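PDB 3AJX: 3-hexulose-6-phosphate synthase from Mycobacterium gastri, which is an enzyme of the HUMPS family that folds as a TIM barrel and binds a magnesium ion. Local coordinates for residues D27-G32 against P52-F57. The protein carries 1 engineered substitution. Numbering follows the deposited sequence.
Sequences DIIELG and PDKIVF
Strand 28-31 and the start of strand 55-62 run parallel as the second and third staves of the eight-stranded TIM barrel, joined by a beta-alpha-beta crossover through helices 33-39 and 42-50. The backbone ladder begins with a weak bond from Ile55 N to Asp27 O. Ile29 sits between Ile55 and Phe57: its N donates to Ile55 O at 2.8 Å, almost along the C=O axis, while its own O receives Phe57 N, whose N-H points almost straight at it from above the carbonyl plane. Leu31 N then closes the ladder on Phe57 O at 2.8 Å.

On the face toward the barrel interior, Ile28, Glu30, Ile55 and Phe57 meet. Ile28 straddles two neighbours, its CG1 against Ile55 CB and its CG2, anti to the backbone N, 3.6 Å from Phe57 CB. Glu30 and Phe57 both have CG anti to the backbone N (chi1 169° and -177°) and so run alongside each other in the same direction, Glu30 CG approaching the ring obliquely to 3.4 Å from Phe57 CD2. The extended Glu30 chain carries the carboxylate, its plane 33° from that of the ring, to the magnesium site shared with Asp59. Gln4 on strand 2-7 and Leu80 and Thr82 on strand 80-84 also touch the Phe57 side chain.

The other face, with Ile29 and Val56, is covered by helix 42-50, whose Val47 touches both Ile29 and Leu31. The Ile29 and Lys54 side chains cross at about a right angle, with Ile29 CD1 4.0 Å from Lys54 CB. Lys54, bent at chi2, sends NZ to the carbonyls of Ala23 and Val26, while Asp27 OD2 is held by Arg203 and Leu3 N. Leu31 CD2 presses to 3.4 Å from Val56 CG1, tighter than a usual carbon-carbon contact.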
# COMPACT_ATOMS: atom_id res chain seq x y z
N ASP A 27 -19.69 -12.72 6.72
CA ASP A 27 -20.01 -12.81 5.30
C ASP A 27 -18.75 -12.61 4.47
O ASP A 27 -18.58 -13.21 3.41
CB ASP A 27 -21.02 -11.73 4.92
CG ASP A 27 -22.28 -11.79 5.75
OD1 ASP A 27 -23.09 -12.72 5.51
OD2 ASP A 27 -22.46 -10.94 6.64
N ILE A 28 -17.86 -11.76 4.98
CA ILE A 28 -16.63 -11.44 4.29
C ILE A 28 -15.41 -11.65 5.18
O ILE A 28 -15.41 -11.26 6.34
CB ILE A 28 -16.65 -9.96 3.84
CG1 ILE A 28 -17.85 -9.72 2.92
CG2 ILE A 28 -15.34 -9.58 3.14
CD1 ILE A 28 -18.05 -8.28 2.54
N ILE A 29 -14.40 -12.31 4.63
CA ILE A 29 -13.15 -12.54 5.35
C ILE A 29 -12.08 -11.68 4.68
O ILE A 29 -11.73 -11.90 3.52
CB ILE A 29 -12.70 -14.01 5.27
CG1 ILE A 29 -13.74 -14.90 5.95
CG2 ILE A 29 -11.35 -14.18 5.95
CD1 ILE A 29 -13.49 -16.38 5.74
N GLU A 30 -11.59 -10.70 5.43
CA GLU A 30 -10.56 -9.80 4.91
C GLU A 30 -9.16 -10.18 5.35
O GLU A 30 -8.92 -10.47 6.52
CB GLU A 30 -10.83 -8.37 5.39
CG GLU A 30 -9.67 -7.41 5.13
CD GLU A 30 -9.78 -6.12 5.92
OE1 GLU A 30 -10.92 -5.65 6.12
OE2 GLU A 30 -8.73 -5.58 6.32
N LEU A 31 -8.24 -10.17 4.39
CA LEU A 31 -6.83 -10.44 4.67
C LEU A 31 -6.24 -9.03 4.70
O LEU A 31 -6.19 -8.35 3.67
CB LEU A 31 -6.18 -11.26 3.54
CG LEU A 31 -6.65 -12.70 3.30
CD1 LEU A 31 -6.62 -13.48 4.61
CD2 LEU A 31 -8.05 -12.70 2.72
N GLY A 32 -5.82 -8.60 5.88
CA GLY A 32 -5.29 -7.26 6.04
C GLY A 32 -4.04 -6.93 5.25
O GLY A 32 -3.32 -7.81 4.79
N PRO A 52 -14.07 -21.62 0.58
CA PRO A 52 -14.48 -21.37 -0.81
C PRO A 52 -15.80 -20.65 -1.04
O PRO A 52 -15.96 -19.97 -2.05
CB PRO A 52 -14.45 -22.76 -1.42
CG PRO A 52 -14.83 -23.64 -0.27
CD PRO A 52 -13.99 -23.06 0.84
N ASP A 53 -16.75 -20.79 -0.12
CA ASP A 53 -18.03 -20.13 -0.30
C ASP A 53 -18.20 -18.85 0.49
O ASP A 53 -19.30 -18.34 0.67
CB ASP A 53 -19.16 -21.12 0.01
CG ASP A 53 -19.14 -22.33 -0.91
OD1 ASP A 53 -18.93 -22.14 -2.13
OD2 ASP A 53 -19.35 -23.46 -0.43
N LYS A 54 -17.08 -18.31 0.98
CA LYS A 54 -17.08 -17.06 1.72
C LYS A 54 -16.46 -16.02 0.80
O LYS A 54 -15.64 -16.36 -0.06
CB LYS A 54 -16.23 -17.17 2.99
CG LYS A 54 -16.86 -18.01 4.09
CD LYS A 54 -18.07 -17.32 4.68
CE LYS A 54 -18.73 -18.19 5.73
NZ LYS A 54 -19.94 -17.56 6.31
N ILE A 55 -16.85 -14.76 0.96
CA ILE A 55 -16.29 -13.69 0.15
C ILE A 55 -14.93 -13.34 0.74
O ILE A 55 -14.83 -12.97 1.91
CB ILE A 55 -17.19 -12.44 0.18
CG1 ILE A 55 -18.52 -12.75 -0.52
CG2 ILE A 55 -16.49 -11.27 -0.50
CD1 ILE A 55 -19.56 -11.67 -0.39
N VAL A 56 -13.88 -13.47 -0.07
CA VAL A 56 -12.52 -13.16 0.37
C VAL A 56 -12.12 -11.77 -0.12
O VAL A 56 -12.14 -11.48 -1.32
CB VAL A 56 -11.53 -14.23 -0.12
CG1 VAL A 56 -10.11 -13.81 0.21
CG2 VAL A 56 -11.85 -15.56 0.55
N PHE A 57 -11.76 -10.93 0.84
CA PHE A 57 -11.40 -9.52 0.63
C PHE A 57 -9.89 -9.34 0.81
O PHE A 57 -9.36 -9.56 1.90
CB PHE A 57 -12.20 -8.73 1.67
CG PHE A 57 -12.05 -7.24 1.61
CD1 PHE A 57 -13.13 -6.45 1.22
CD2 PHE A 57 -10.91 -6.62 2.09
CE1 PHE A 57 -13.08 -5.06 1.33
CE2 PHE A 57 -10.84 -5.24 2.20
CZ PHE A 57 -11.94 -4.45 1.82